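Local structure of ECF RNA polymerase sigma factor SigD (Mycobacterium tuberculosis, 3VFZ) at residues A[30-35]-A[72-77]. The protein serves as an alternative ECF sigma factor that probably directs RNA polymerase to specific promoters, this fragment being its -35 element-binding domain 4. Sequence-based numbering, arbitrary orientation.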
# COMPACT_ATOMS: atom_id res chain seq x y z
N GLU A 30 6.42 -2.72 6.78
CA GLU A 30 7.06 -1.78 7.70
C GLU A 30 8.19 -1.00 7.03
O GLU A 30 8.76 -0.08 7.61
CB GLU A 30 7.57 -2.50 8.96
CG GLU A 30 6.49 -2.84 9.97
CD GLU A 30 7.05 -3.26 11.32
OE1 GLU A 30 7.54 -4.41 11.44
OE2 GLU A 30 7.01 -2.45 12.26
N ILE A 31 8.50 -1.38 5.80
CA ILE A 31 9.52 -0.72 4.99
C ILE A 31 8.94 0.53 4.29
O ILE A 31 9.67 1.44 3.91
CB ILE A 31 10.07 -1.71 3.93
CG1 ILE A 31 11.55 -1.99 4.17
CG2 ILE A 31 9.76 -1.24 2.51
CD1 ILE A 31 11.82 -2.76 5.45
N LEU A 32 7.61 0.55 4.13
CA LEU A 32 6.90 1.62 3.43
C LEU A 32 6.50 2.75 4.37
O LEU A 32 6.36 2.53 5.58
CB LEU A 32 5.60 1.06 2.83
CG LEU A 32 5.69 -0.10 1.85
CD1 LEU A 32 4.29 -0.58 1.47
CD2 LEU A 32 6.49 0.34 0.63
N PRO A 33 6.29 3.96 3.82
CA PRO A 33 5.66 5.04 4.59
C PRO A 33 4.30 4.56 5.08
O PRO A 33 3.63 3.77 4.39
CB PRO A 33 5.46 6.15 3.55
CG PRO A 33 6.46 5.86 2.48
CD PRO A 33 6.60 4.36 2.44
N ALA A 34 3.90 5.03 6.26
CA ALA A 34 2.63 4.65 6.84
C ALA A 34 1.47 4.75 5.85
O ALA A 34 0.62 3.86 5.79
CB ALA A 34 2.34 5.53 8.08
N LYS A 35 1.44 5.82 5.07
CA LYS A 35 0.31 6.08 4.18
C LYS A 35 0.19 5.02 3.10
O LYS A 35 -0.90 4.64 2.70
CB LYS A 35 0.46 7.47 3.54
CG LYS A 35 -0.54 7.75 2.43
CD LYS A 35 -1.11 9.15 2.56
CE LYS A 35 -1.83 9.31 3.89
NZ LYS A 35 -2.38 10.68 4.08
N LEU A 72 4.50 -0.33 -4.74
CA LEU A 72 4.82 -1.59 -5.41
C LEU A 72 6.28 -1.62 -5.85
O LEU A 72 6.92 -2.67 -5.85
CB LEU A 72 3.90 -1.84 -6.60
CG LEU A 72 2.42 -2.00 -6.25
CD1 LEU A 72 1.70 -2.70 -7.37
CD2 LEU A 72 2.25 -2.77 -4.95
N GLN A 73 6.80 -0.45 -6.22
CA GLN A 73 8.19 -0.36 -6.65
C GLN A 73 9.15 -0.63 -5.49
O GLN A 73 10.13 -1.36 -5.67
CB GLN A 73 8.48 1.01 -7.29
CG GLN A 73 9.89 1.13 -7.84
CD GLN A 73 10.17 0.10 -8.92
OE1 GLN A 73 10.98 -0.81 -8.73
NE2 GLN A 73 9.49 0.23 -10.05
N ARG A 74 8.88 -0.06 -4.32
CA ARG A 74 9.70 -0.31 -3.13
C ARG A 74 9.60 -1.78 -2.75
O ARG A 74 10.60 -2.42 -2.44
CB ARG A 74 9.26 0.56 -1.94
CG ARG A 74 9.61 2.03 -2.03
CD ARG A 74 8.93 2.80 -0.88
NE ARG A 74 9.86 3.60 -0.07
CZ ARG A 74 10.79 3.10 0.73
NH1 ARG A 74 10.97 1.79 0.83
NH2 ARG A 74 11.58 3.92 1.42
N LEU A 75 8.39 -2.33 -2.77
CA LEU A 75 8.20 -3.74 -2.46
C LEU A 75 8.94 -4.61 -3.45
O LEU A 75 9.62 -5.56 -3.06
CB LEU A 75 6.72 -4.11 -2.45
CG LEU A 75 5.95 -3.39 -1.34
CD1 LEU A 75 4.48 -3.68 -1.48
CD2 LEU A 75 6.47 -3.85 0.02
N LYS A 76 8.78 -4.32 -4.74
CA LYS A 76 9.43 -5.14 -5.75
C LYS A 76 10.93 -5.13 -5.50
O LYS A 76 11.57 -6.17 -5.52
CB LYS A 76 9.11 -4.65 -7.16
CG LYS A 76 9.72 -5.51 -8.27
CD LYS A 76 9.32 -4.99 -9.66
CE LYS A 76 10.01 -5.77 -10.79
NZ LYS A 76 11.49 -5.77 -10.63
N ASP A 77 11.49 -3.94 -5.24
CA ASP A 77 12.91 -3.82 -4.91
C ASP A 77 13.34 -4.79 -3.81
O ASP A 77 14.31 -5.55 -3.97
CB ASP A 77 13.25 -2.38 -4.45
CG ASP A 77 13.35 -1.39 -5.61
OD1 ASP A 77 13.26 -1.83 -6.78
OD2 ASP A 77 13.53 -0.18 -5.36
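R74, on the C-terminal helix 61-80, lies against I31-P33 of the loop 30-33 between helix 21-29 and helix 34-46. Its CG is anti to the carbonyl carbon (chi1 -73°), and the aliphatic part of the chain runs past L32 in the opposite direction, with CB and CD each 3.8 Å from L32 CD2. A bend at chi3 (126°) then carries the guanidinium over the loop backbone. There the carbonyl oxygen of I31 sits over one face of the group, 3.4 Å from R74 NH1; the angle is too poor for a hydrogen bond. The same nitrogen has I31 CG2 at 3.7 Å, while P33 CD approaches R74 NE obliquely at 4.2 Å. P33 is the N-cap residue of helix 34-46, and R74 also touches Q36 near the start of that helix. One residue further on, L75 crosses L32 at about a right angle, its CD2 4.2 Å from L32 CD1. Both leucines also pack on L40, and buried L32 reaches A71 as well, joining loop, helix 34-46 and helix 61-80 in the small all-helical region 4 domain. Helix 61-80 begins within the probable DNA-binding helix-turn-helix (50-69); this contact lies past it. Apolar and aliphatic packing thus makes most of the contact, and the I31 carbonyl probably gives the exposed arginine's charge some electrostatic stabilisation.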